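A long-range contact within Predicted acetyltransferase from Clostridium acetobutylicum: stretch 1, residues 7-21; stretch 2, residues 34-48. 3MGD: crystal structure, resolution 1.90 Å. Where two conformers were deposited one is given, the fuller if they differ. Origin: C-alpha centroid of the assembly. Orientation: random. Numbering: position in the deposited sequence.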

ATOM      1  N   ALA A   7     -12.411 -12.974  12.772  1.00 20.21           N
ATOM      2  CA  ALA A   7     -13.497 -12.060  13.118  1.00 22.00           C
ATOM      3  C   ALA A   7     -14.625 -12.071  12.080  1.00 28.12           C
ATOM      4  O   ALA A   7     -14.362 -12.181  10.884  1.00 24.36           O
ATOM      5  N   ASP A   8     -15.868 -11.940  12.559  1.00 25.51           N
ATOM      6  CA  ASP A   8     -17.066 -11.856  11.719  1.00 33.14           C
ATOM      7  C   ASP A   8     -17.647 -10.451  11.808  1.00 28.95           C
ATOM      8  O   ASP A   8     -17.211  -9.647  12.628  1.00 23.45           O
HETATM    9  N   MSE A   9     -18.672 -10.182  11.000  1.00 29.33           N
HETATM   10  CA  MSE A   9     -19.351  -8.892  11.037  1.00 29.36           C
HETATM   11  C   MSE A   9     -19.760  -8.529  12.457  1.00 23.09           C
HETATM   12  O   MSE A   9     -19.654  -7.374  12.858  1.00 23.34           O
ATOM     13  N   LYS A  10     -20.227  -9.523  13.210  1.00 23.73           N
ATOM     14  CA  LYS A  10     -20.695  -9.337  14.591  1.00 28.64           C
ATOM     15  C   LYS A  10     -19.621  -8.756  15.518  1.00 26.24           C
ATOM     16  O   LYS A  10     -19.933  -8.128  16.540  1.00 24.38           O
ATOM     17  N   ASP A  11     -18.358  -8.968  15.157  1.00 25.26           N
ATOM     18  CA  ASP A  11     -17.223  -8.538  15.980  1.00 18.69           C
ATOM     19  C   ASP A  11     -16.757  -7.110  15.722  1.00 22.67           C
ATOM     20  O   ASP A  11     -15.816  -6.649  16.363  1.00 24.08           O
ATOM     21  N   ILE A  12     -17.385  -6.409  14.784  1.00 19.60           N
ATOM     22  CA  ILE A  12     -16.856  -5.104  14.365  1.00 19.30           C
ATOM     23  C   ILE A  12     -16.685  -4.057  15.483  1.00 16.49           C
ATOM     24  O   ILE A  12     -15.666  -3.367  15.547  1.00 17.17           O
ATOM     25  N   SER A  13     -17.657  -3.921  16.371  1.00 19.54           N
ATOM     26  CA  SER A  13     -17.500  -2.900  17.410  1.00 18.76           C
ATOM     27  C   SER A  13     -16.298  -3.217  18.328  1.00 14.51           C
ATOM     28  O   SER A  13     -15.649  -2.315  18.828  1.00 19.27           O
ATOM     29  N   LEU A  14     -15.989  -4.499  18.515  1.00 21.61           N
ATOM     30  CA  LEU A  14     -14.806  -4.884  19.297  1.00 21.01           C
ATOM     31  C   LEU A  14     -13.500  -4.554  18.561  1.00 18.46           C
ATOM     32  O   LEU A  14     -12.551  -4.049  19.150  1.00 18.48           O
ATOM     33  N   LEU A  15     -13.463  -4.865  17.270  1.00 17.80           N
ATOM     34  CA  LEU A  15     -12.301  -4.567  16.431  1.00 20.70           C
ATOM     35  C   LEU A  15     -12.020  -3.077  16.388  1.00 19.22           C
ATOM     36  O   LEU A  15     -10.859  -2.643  16.399  1.00 16.53           O
ATOM     37  N   VAL A  16     -13.095  -2.296  16.304  1.00 17.50           N
ATOM     38  CA  VAL A  16     -12.984  -0.852  16.330  1.00 14.99           C
ATOM     39  C   VAL A  16     -12.365  -0.375  17.641  1.00 16.75           C
ATOM     40  O   VAL A  16     -11.434   0.437  17.634  1.00 15.89           O
ATOM     41  N   SER A  17     -12.883  -0.865  18.768  1.00 20.51           N
ATOM     42  CA  SER A  17     -12.352  -0.471  20.080  1.00 21.10           C
ATOM     43  C   SER A  17     -10.900  -0.886  20.260  1.00 15.53           C
ATOM     44  O   SER A  17     -10.082  -0.118  20.775  1.00 17.80           O
ATOM     45  N   ILE A  18     -10.585  -2.108  19.856  1.00 17.50           N
ATOM     46  CA  ILE A  18      -9.223  -2.609  20.017  1.00 17.16           C
ATOM     47  C   ILE A  18      -8.254  -1.832  19.139  1.00 21.26           C
ATOM     48  O   ILE A  18      -7.131  -1.553  19.563  1.00 17.23           O
ATOM     49  N   ARG A  19      -8.674  -1.470  17.922  1.00 17.39           N
ATOM     50  CA  ARG A  19      -7.791  -0.653  17.080  1.00 15.31           C
ATOM     51  C   ARG A  19      -7.485   0.696  17.729  1.00 18.99           C
ATOM     52  O   ARG A  19      -6.347   1.140  17.722  1.00 17.71           O
ATOM     53  N   LYS A  20      -8.492   1.372  18.273  1.00 16.94           N
ATOM     54  CA  LYS A  20      -8.217   2.633  18.966  1.00 17.16           C
ATOM     55  C   LYS A  20      -7.261   2.424  20.141  1.00 17.30           C
ATOM     56  O   LYS A  20      -6.326   3.204  20.350  1.00 20.56           O
ATOM     57  N   ARG A  21      -7.506   1.365  20.899  0.50 19.41           N
ATOM     58  CA  ARG A  21      -6.688   1.042  22.055  0.50 19.63           C
ATOM     59  C   ARG A  21      -5.234   0.826  21.641  0.50 20.91           C
ATOM     60  O   ARG A  21      -4.310   1.296  22.302  0.50 18.82           O
ATOM     61  N   ILE A  34     -12.857   8.990  15.137  1.00 19.03           N
ATOM     62  CA  ILE A  34     -12.847   8.238  13.876  1.00 16.33           C
ATOM     63  C   ILE A  34     -13.708   6.973  13.934  1.00 20.94           C
ATOM     64  O   ILE A  34     -13.532   6.053  13.143  1.00 17.04           O
ATOM     65  N   ASP A  35     -14.666   6.933  14.850  1.00 15.56           N
ATOM     66  CA  ASP A  35     -15.481   5.739  14.970  1.00 16.82           C
ATOM     67  C   ASP A  35     -16.210   5.414  13.675  1.00 18.96           C
ATOM     68  O   ASP A  35     -16.289   4.256  13.284  1.00 18.41           O
ATOM     69  N   LYS A  36     -16.788   6.428  13.043  1.00 15.74           N
ATOM     70  CA  LYS A  36     -17.567   6.193  11.826  1.00 16.62           C
ATOM     71  C   LYS A  36     -16.678   5.562  10.754  1.00 17.57           C
ATOM     72  O   LYS A  36     -17.052   4.565  10.129  1.00 15.86           O
ATOM     73  N   GLU A  37     -15.497   6.137  10.556  1.00 18.11           N
ATOM     74  CA  GLU A  37     -14.601   5.689   9.488  1.00 17.26           C
ATOM     75  C   GLU A  37     -14.033   4.298   9.755  1.00 17.62           C
ATOM     76  O   GLU A  37     -13.886   3.493   8.829  1.00 15.77           O
ATOM     77  N   LEU A  38     -13.683   4.026  11.013  1.00 16.76           N
ATOM     78  CA  LEU A  38     -13.209   2.691  11.393  1.00 14.60           C
ATOM     79  C   LEU A  38     -14.311   1.652  11.138  1.00 15.25           C
ATOM     80  O   LEU A  38     -14.071   0.604  10.533  1.00 16.65           O
ATOM     81  N   THR A  39     -15.524   1.947  11.593  1.00 15.35           N
ATOM     82  CA  THR A  39     -16.644   1.004  11.441  1.00 14.37           C
ATOM     83  C   THR A  39     -16.960   0.730   9.983  1.00 17.43           C
ATOM     84  O   THR A  39     -17.245  -0.405   9.595  1.00 20.71           O
ATOM     85  N   ARG A  40     -16.919   1.780   9.176  1.00 17.72           N
ATOM     86  CA  ARG A  40     -17.128   1.625   7.735  1.00 18.77           C
ATOM     87  C   ARG A  40     -16.003   0.808   7.093  1.00 18.08           C
ATOM     88  O   ARG A  40     -16.274  -0.029   6.253  1.00 17.39           O
ATOM     89  N   TYR A  41     -14.754   1.057   7.492  1.00 22.01           N
ATOM     90  CA  TYR A  41     -13.608   0.298   6.969  1.00 20.38           C
ATOM     91  C   TYR A  41     -13.749  -1.207   7.227  1.00 21.29           C
ATOM     92  O   TYR A  41     -13.542  -2.024   6.319  1.00 20.04           O
ATOM     93  N   PHE A  42     -14.084  -1.566   8.468  1.00 20.64           N
ATOM     94  CA  PHE A  42     -14.246  -2.970   8.837  1.00 20.87           C
ATOM     95  C   PHE A  42     -15.441  -3.568   8.120  1.00 18.65           C
ATOM     96  O   PHE A  42     -15.348  -4.650   7.540  1.00 19.61           O
ATOM     97  N   ASN A  43     -16.566  -2.855   8.134  1.00 18.26           N
ATOM     98  CA  ASN A  43     -17.753  -3.345   7.425  1.00 18.54           C
ATOM     99  C   ASN A  43     -17.496  -3.685   5.962  1.00 20.26           C
ATOM    100  O   ASN A  43     -17.858  -4.764   5.495  1.00 22.47           O
ATOM    101  N   ASN A  44     -16.880  -2.752   5.246  1.00 16.71           N
ATOM    102  CA  ASN A  44     -16.579  -2.941   3.838  1.00 18.86           C
ATOM    103  C   ASN A  44     -15.547  -4.022   3.535  1.00 20.32           C
ATOM    104  O   ASN A  44     -15.772  -4.887   2.675  1.00 19.60           O
ATOM    105  N   LYS A  45     -14.422  -3.980   4.231  1.00 16.90           N
ATOM    106  CA  LYS A  45     -13.308  -4.881   3.913  1.00 15.54           C
ATOM    107  C   LYS A  45     -13.593  -6.306   4.399  1.00 17.96           C
ATOM    108  O   LYS A  45     -13.177  -7.279   3.773  1.00 19.81           O
ATOM    109  N   LEU A  46     -14.301  -6.442   5.511  1.00 18.29           N
ATOM    110  CA  LEU A  46     -14.655  -7.789   5.950  1.00 18.73           C
ATOM    111  C   LEU A  46     -15.682  -8.385   4.996  1.00 20.71           C
ATOM    112  O   LEU A  46     -15.586  -9.546   4.617  1.00 21.11           O
ATOM    113  N   ALA A  47     -16.669  -7.587   4.606  1.00 16.76           N
ATOM    114  CA  ALA A  47     -17.741  -8.088   3.760  1.00 27.10           C
ATOM    115  C   ALA A  47     -17.208  -8.574   2.425  1.00 26.74           C
ATOM    116  O   ALA A  47     -17.695  -9.566   1.885  1.00 28.70           O
ATOM    117  N   ASN A  48     -16.204  -7.884   1.890  1.00 23.71           N
ATOM    118  CA  ASN A  48     -15.593  -8.216   0.603  0.50 24.63           C
ATOM    119  C   ASN A  48     -14.379  -9.132   0.720  1.00 22.79           C
ATOM    120  O   ASN A  48     -13.709  -9.396  -0.270  1.00 21.90           O
TER

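Two helices, 12-21 and 35-47, cross with an angle of 126° between their N-to-C directions and a closest axial approach of 9.5 Å, so the start of stretch 1 lies beside the end of stretch 2. The seam between them is mainly apolar, with a salt bridge toward the far end.

Ala7 points toward the second stretch but stops short of contact. At Asp8 the backbone does the work: its N donates to Asp11 OD2 at 2.8 Å, a nearly linear bond that ties down the turn leading into the helix. Met9, a selenomethionine, starts sideways, yet its m, m, m chain brings the end round to stretch 2. Its SE lies 3.9 Å from Leu46 CB, and its CE is 3.2 Å from Asn43 OD1 and 4.3 Å from Ala47 CB. A long, flexible, unbranched chain suits this exposed margin.

Ile12 (m, t) points straight in and is the knob of the contact, seated among Thr39, Phe42, Asn43 and Leu46. Its branched side chain fills the hole: CG2 reaches Phe42 CB at 3.8 Å, CG1 meets Leu46 CD1 at 3.9 Å, and CD1 lies 3.4 Å from Asn43 CG. Asn43, which borders this apolar group, donates from ND2 to Thr39 O at 2.7 Å, within its own helix.

Ser13 and Leu14 leave the seam free. Leu15, with chi1 at -94° and chi2 at 33°, both between wells, points toward the partner helix. Its CB sits over one face of the Phe42 ring, 3.9 Å from the centroid, in a CH-pi contact; its CD2 is 4.1 Å from Leu46 CD1. Phe42 (chi1 m) is thus a broad surface on which stretch 1 packs.

Val16 (t) lies where the backbones draw close, its CA being 6.1 Å from the CA of Leu38, and its compact side chain fits the narrow space. CG1 touches Leu38 CD1 at 4.0 Å, while CG2 approaches Phe42 CD2 at 3.7 Å and Thr39 OG1 at 3.8 Å. That hydroxyl is satisfied by donating to Asp35 O at 2.8 Å.

Arg19 (t, t, t) points toward stretch 2 and lays its aliphatic part against Leu38, CD to CD2 at 3.6 Å, while its guanidinium nitrogens bond elsewhere in the structure. Lys20 (m, t, m, t) combines both chemistries: CG packs on Leu38 CD1 at 3.7 Å, and NZ extends to Asp35 OD1 at 2.8 Å, forming a hydrogen-bonded salt bridge.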

ATOM      1  CB  ALA A   7     -12.951 -10.643  13.279  1.00 24.05           C
ATOM      2  CB  ASP A   8     -18.169 -12.804  12.226  1.00 37.03           C
ATOM      3  CG  ASP A   8     -17.700 -14.232  12.394  1.00 48.26           C
ATOM      4  OD1 ASP A   8     -17.134 -14.794  11.433  1.00 54.80           O
ATOM      5  OD2 ASP A   8     -17.920 -14.797  13.487  1.00 48.64           O
HETATM    6  CB  MSE A   9     -20.582  -8.886  10.126  1.00 30.49           C
HETATM    7  CG  MSE A   9     -20.289  -9.245   8.671  1.00 37.29           C
HETATM    8 SE   MSE A   9     -19.061  -8.029   7.715  1.00 54.02          SE
HETATM    9  CE  MSE A   9     -20.223  -6.466   7.552  1.00 48.59           C
ATOM     10  CB  LYS A  10     -21.178 -10.686  15.141  1.00 33.56           C
ATOM     11  CG  LYS A  10     -21.803 -10.661  16.514  1.00 48.52           C
ATOM     12  CD  LYS A  10     -22.107 -12.089  16.967  1.00 55.84           C
ATOM     13  CE  LYS A  10     -22.769 -12.142  18.340  1.00 56.89           C
ATOM     14  NZ  LYS A  10     -23.055 -13.557  18.728  1.00 54.10           N
ATOM     15  CB  ASP A  11     -16.023  -9.471  15.750  1.00 19.45           C
ATOM     16  CG  ASP A  11     -16.309 -10.910  16.158  1.00 25.06           C
ATOM     17  OD1 ASP A  11     -16.763 -11.130  17.307  1.00 23.89           O
ATOM     18  OD2 ASP A  11     -16.068 -11.820  15.335  1.00 24.67           O
ATOM     19  CB  ILE A  12     -17.625  -4.528  13.155  1.00 21.05           C
ATOM     20  CG1 ILE A  12     -17.338  -5.375  11.913  1.00 27.03           C
ATOM     21  CG2 ILE A  12     -17.207  -3.083  12.879  1.00 20.35           C
ATOM     22  CD1 ILE A  12     -18.050  -4.915  10.652  1.00 25.62           C
ATOM     23  CB  SER A  13     -18.791  -2.702  18.208  1.00 25.81           C
ATOM     24  OG  SER A  13     -19.098  -3.854  18.960  1.00 27.13           O
ATOM     25  CB  LEU A  14     -14.826  -6.380  19.599  1.00 20.70           C
ATOM     26  CG  LEU A  14     -15.994  -6.924  20.410  1.00 24.50           C
ATOM     27  CD1 LEU A  14     -15.949  -8.444  20.394  1.00 30.55           C
ATOM     28  CD2 LEU A  14     -15.951  -6.383  21.833  1.00 26.78           C
ATOM     29  CB  LEU A  15     -12.550  -5.065  15.007  1.00 24.54           C
ATOM     30  CG  LEU A  15     -12.047  -6.461  14.651  1.00 31.57           C
ATOM     31  CD1 LEU A  15     -12.107  -7.430  15.810  1.00 22.37           C
ATOM     32  CD2 LEU A  15     -12.765  -6.999  13.422  1.00 23.92           C
ATOM     33  CB  VAL A  16     -14.354  -0.169  16.099  1.00 18.69           C
ATOM     34  CG1 VAL A  16     -14.264   1.321  16.410  1.00 21.15           C
ATOM     35  CG2 VAL A  16     -14.830  -0.406  14.658  1.00 19.87           C
ATOM     36  CB  SER A  17     -13.190  -1.079  21.214  1.00 26.02           C
ATOM     37  OG  SER A  17     -14.471  -0.489  21.251  1.00 30.24           O
ATOM     38  CB  ILE A  18      -9.118  -4.093  19.693  1.00 23.62           C
ATOM     39  CG1 ILE A  18     -10.054  -4.890  20.606  1.00 29.83           C
ATOM     40  CG2 ILE A  18      -7.666  -4.560  19.832  1.00 25.13           C
ATOM     41  CD1 ILE A  18     -10.202  -6.348  20.205  1.00 29.20           C
ATOM     42  CB  ARG A  19      -8.320  -0.466  15.646  1.00 17.83           C
ATOM     43  CG  ARG A  19      -7.405   0.441  14.792  1.00 16.78           C
ATOM     44  CD  ARG A  19      -7.561   0.271  13.260  1.00 17.85           C
ATOM     45  NE  ARG A  19      -6.767   1.298  12.582  1.00 14.11           N
ATOM     46  CZ  ARG A  19      -5.448   1.239  12.404  1.00 14.81           C
ATOM     47  NH1 ARG A  19      -4.745   0.193  12.841  1.00 15.84           N
ATOM     48  NH2 ARG A  19      -4.819   2.246  11.816  1.00 16.60           N
ATOM     49  CB  LYS A  20      -9.515   3.298  19.447  1.00 17.25           C
ATOM     50  CG  LYS A  20     -10.429   3.794  18.334  1.00 23.88           C
ATOM     51  CD  LYS A  20     -11.602   4.628  18.861  1.00 28.26           C
ATOM     52  CE  LYS A  20     -12.558   3.808  19.681  1.00 27.97           C
ATOM     53  NZ  LYS A  20     -13.831   4.557  20.011  1.00 20.93           N
ATOM     54  CB  ARG A  21      -7.242  -0.216  22.702  0.50 20.44           C
ATOM     55  CG  ARG A  21      -6.737  -0.477  24.092  0.50 21.40           C
ATOM     56  CD  ARG A  21      -7.681  -1.437  24.760  0.50 24.43           C
ATOM     57  NE  ARG A  21      -6.962  -2.447  25.514  0.50 29.16           N
ATOM     58  CZ  ARG A  21      -7.363  -3.706  25.623  0.50 22.93           C
ATOM     59  NH1 ARG A  21      -8.477  -4.116  25.019  0.50 22.03           N
ATOM     60  NH2 ARG A  21      -6.636  -4.550  26.321  0.50  8.89           N
ATOM     61  CB  ILE A  34     -11.422   7.885  13.412  1.00 16.20           C
ATOM     62  CG1 ILE A  34     -10.716   7.010  14.450  1.00 18.75           C
ATOM     63  CG2 ILE A  34     -10.624   9.168  13.098  1.00 16.74           C
ATOM     64  CD1 ILE A  34      -9.362   6.525  13.989  1.00 25.03           C
ATOM     65  CB  ASP A  35     -16.488   5.875  16.110  1.00 16.36           C
ATOM     66  CG  ASP A  35     -15.824   5.876  17.469  1.00 21.54           C
ATOM     67  OD1 ASP A  35     -14.580   5.721  17.550  1.00 20.90           O
ATOM     68  OD2 ASP A  35     -16.550   6.029  18.468  1.00 22.58           O
ATOM     69  CB  LYS A  36     -18.195   7.488  11.322  1.00 19.52           C
ATOM     70  CG  LYS A  36     -19.103   7.307  10.091  1.00 22.43           C
ATOM     71  CD  LYS A  36     -19.674   8.634   9.588  1.00 34.29           C
ATOM     72  CE  LYS A  36     -20.544   8.408   8.333  1.00 39.73           C
ATOM     73  NZ  LYS A  36     -21.021   9.680   7.737  1.00 46.34           N
ATOM     74  CB  GLU A  37     -13.459   6.690   9.306  1.00 19.69           C
ATOM     75  CG  GLU A  37     -13.882   8.036   8.703  1.00 26.20           C
ATOM     76  CD  GLU A  37     -14.387   9.047   9.733  1.00 32.59           C
ATOM     77  OE1 GLU A  37     -14.647   8.690  10.910  1.00 22.86           O
ATOM     78  OE2 GLU A  37     -14.533  10.225   9.351  1.00 34.94           O
ATOM     79  CB  LEU A  38     -12.775   2.659  12.873  1.00 16.88           C
ATOM     80  CG  LEU A  38     -11.427   3.281  13.251  1.00 21.76           C
ATOM     81  CD1 LEU A  38     -11.248   3.390  14.783  1.00 17.86           C
ATOM     82  CD2 LEU A  38     -10.269   2.514  12.607  1.00 21.51           C
ATOM     83  CB  THR A  39     -17.914   1.541  12.115  1.00 16.46           C
ATOM     84  OG1 THR A  39     -17.634   1.822  13.489  1.00 20.80           O
ATOM     85  CG2 THR A  39     -19.056   0.536  12.012  1.00 16.61           C
ATOM     86  CB  ARG A  40     -17.260   2.993   7.068  1.00 19.74           C
ATOM     87  CG  ARG A  40     -17.528   2.956   5.568  1.00 19.75           C
ATOM     88  CD  ARG A  40     -17.761   4.383   5.073  1.00 27.73           C
ATOM     89  NE  ARG A  40     -16.568   5.208   5.270  1.00 26.81           N
ATOM     90  CZ  ARG A  40     -16.541   6.535   5.190  1.00 33.44           C
ATOM     91  NH1 ARG A  40     -17.655   7.218   4.932  1.00 29.44           N
ATOM     92  NH2 ARG A  40     -15.394   7.183   5.382  1.00 30.13           N
ATOM     93  CB  TYR A  41     -12.291   0.794   7.566  1.00 20.61           C
ATOM     94  CG  TYR A  41     -11.099  -0.032   7.128  1.00 21.00           C
ATOM     95  CD1 TYR A  41     -10.510   0.172   5.885  1.00 12.74           C
ATOM     96  CD2 TYR A  41     -10.580  -1.025   7.947  1.00 21.96           C
ATOM     97  CE1 TYR A  41      -9.433  -0.592   5.468  1.00 14.96           C
ATOM     98  CE2 TYR A  41      -9.498  -1.796   7.544  1.00 21.50           C
ATOM     99  CZ  TYR A  41      -8.930  -1.570   6.306  1.00 16.91           C
ATOM    100  OH  TYR A  41      -7.863  -2.340   5.901  1.00 18.20           O
ATOM    101  CB  PHE A  42     -14.388  -3.137  10.361  1.00 18.13           C
ATOM    102  CG  PHE A  42     -13.071  -3.056  11.105  1.00 20.93           C
ATOM    103  CD1 PHE A  42     -12.122  -4.055  10.961  1.00 17.18           C
ATOM    104  CD2 PHE A  42     -12.795  -1.988  11.950  1.00 21.98           C
ATOM    105  CE1 PHE A  42     -10.920  -3.993  11.641  1.00 18.91           C
ATOM    106  CE2 PHE A  42     -11.599  -1.908  12.638  1.00 20.69           C
ATOM    107  CZ  PHE A  42     -10.653  -2.911  12.488  1.00 13.27           C
ATOM    108  CB  ASN A  43     -18.928  -2.365   7.548  1.00 20.89           C
ATOM    109  CG  ASN A  43     -19.781  -2.630   8.786  1.00 31.34           C
ATOM    110  OD1 ASN A  43     -20.599  -3.557   8.811  1.00 29.58           O
ATOM    111  ND2 ASN A  43     -19.583  -1.826   9.821  1.00 27.56           N
ATOM    112  CB  ASN A  44     -16.143  -1.616   3.213  1.00 22.11           C
ATOM    113  CG  ASN A  44     -17.331  -0.734   2.852  1.00 35.40           C
ATOM    114  OD1 ASN A  44     -17.910  -0.860   1.771  1.00 39.41           O
ATOM    115  ND2 ASN A  44     -17.704   0.155   3.760  1.00 30.72           N
ATOM    116  CB  LYS A  45     -12.000  -4.368   4.507  1.00 15.29           C
ATOM    117  CG  LYS A  45     -11.530  -3.017   3.933  1.00 17.44           C
ATOM    118  CD  LYS A  45     -11.451  -3.016   2.404  1.00 24.53           C
ATOM    119  CE  LYS A  45     -10.943  -1.660   1.885  1.00 21.33           C
ATOM    120  NZ  LYS A  45     -10.967  -1.550   0.404  1.00 24.20           N
ATOM    121  CB  LEU A  46     -15.164  -7.814   7.396  1.00 21.42           C
ATOM    122  CG  LEU A  46     -14.148  -7.536   8.508  1.00 24.33           C
ATOM    123  CD1 LEU A  46     -14.806  -7.549   9.895  1.00 20.53           C
ATOM    124  CD2 LEU A  46     -13.004  -8.535   8.452  1.00 20.08           C
ATOM    125  CB  ALA A  47     -18.819  -7.021   3.552  1.00 28.34           C
ATOM    126  CB  ASN A  48     -15.147  -6.938  -0.117  0.50 26.10           C
ATOM    127  CG  ASN A  48     -16.307  -6.063  -0.539  0.50 31.22           C
ATOM    128  OD1 ASN A  48     -17.389  -6.554  -0.868  0.50 34.31           O
ATOM    129  ND2 ASN A  48     -16.081  -4.753  -0.548  0.50 29.62           N
TER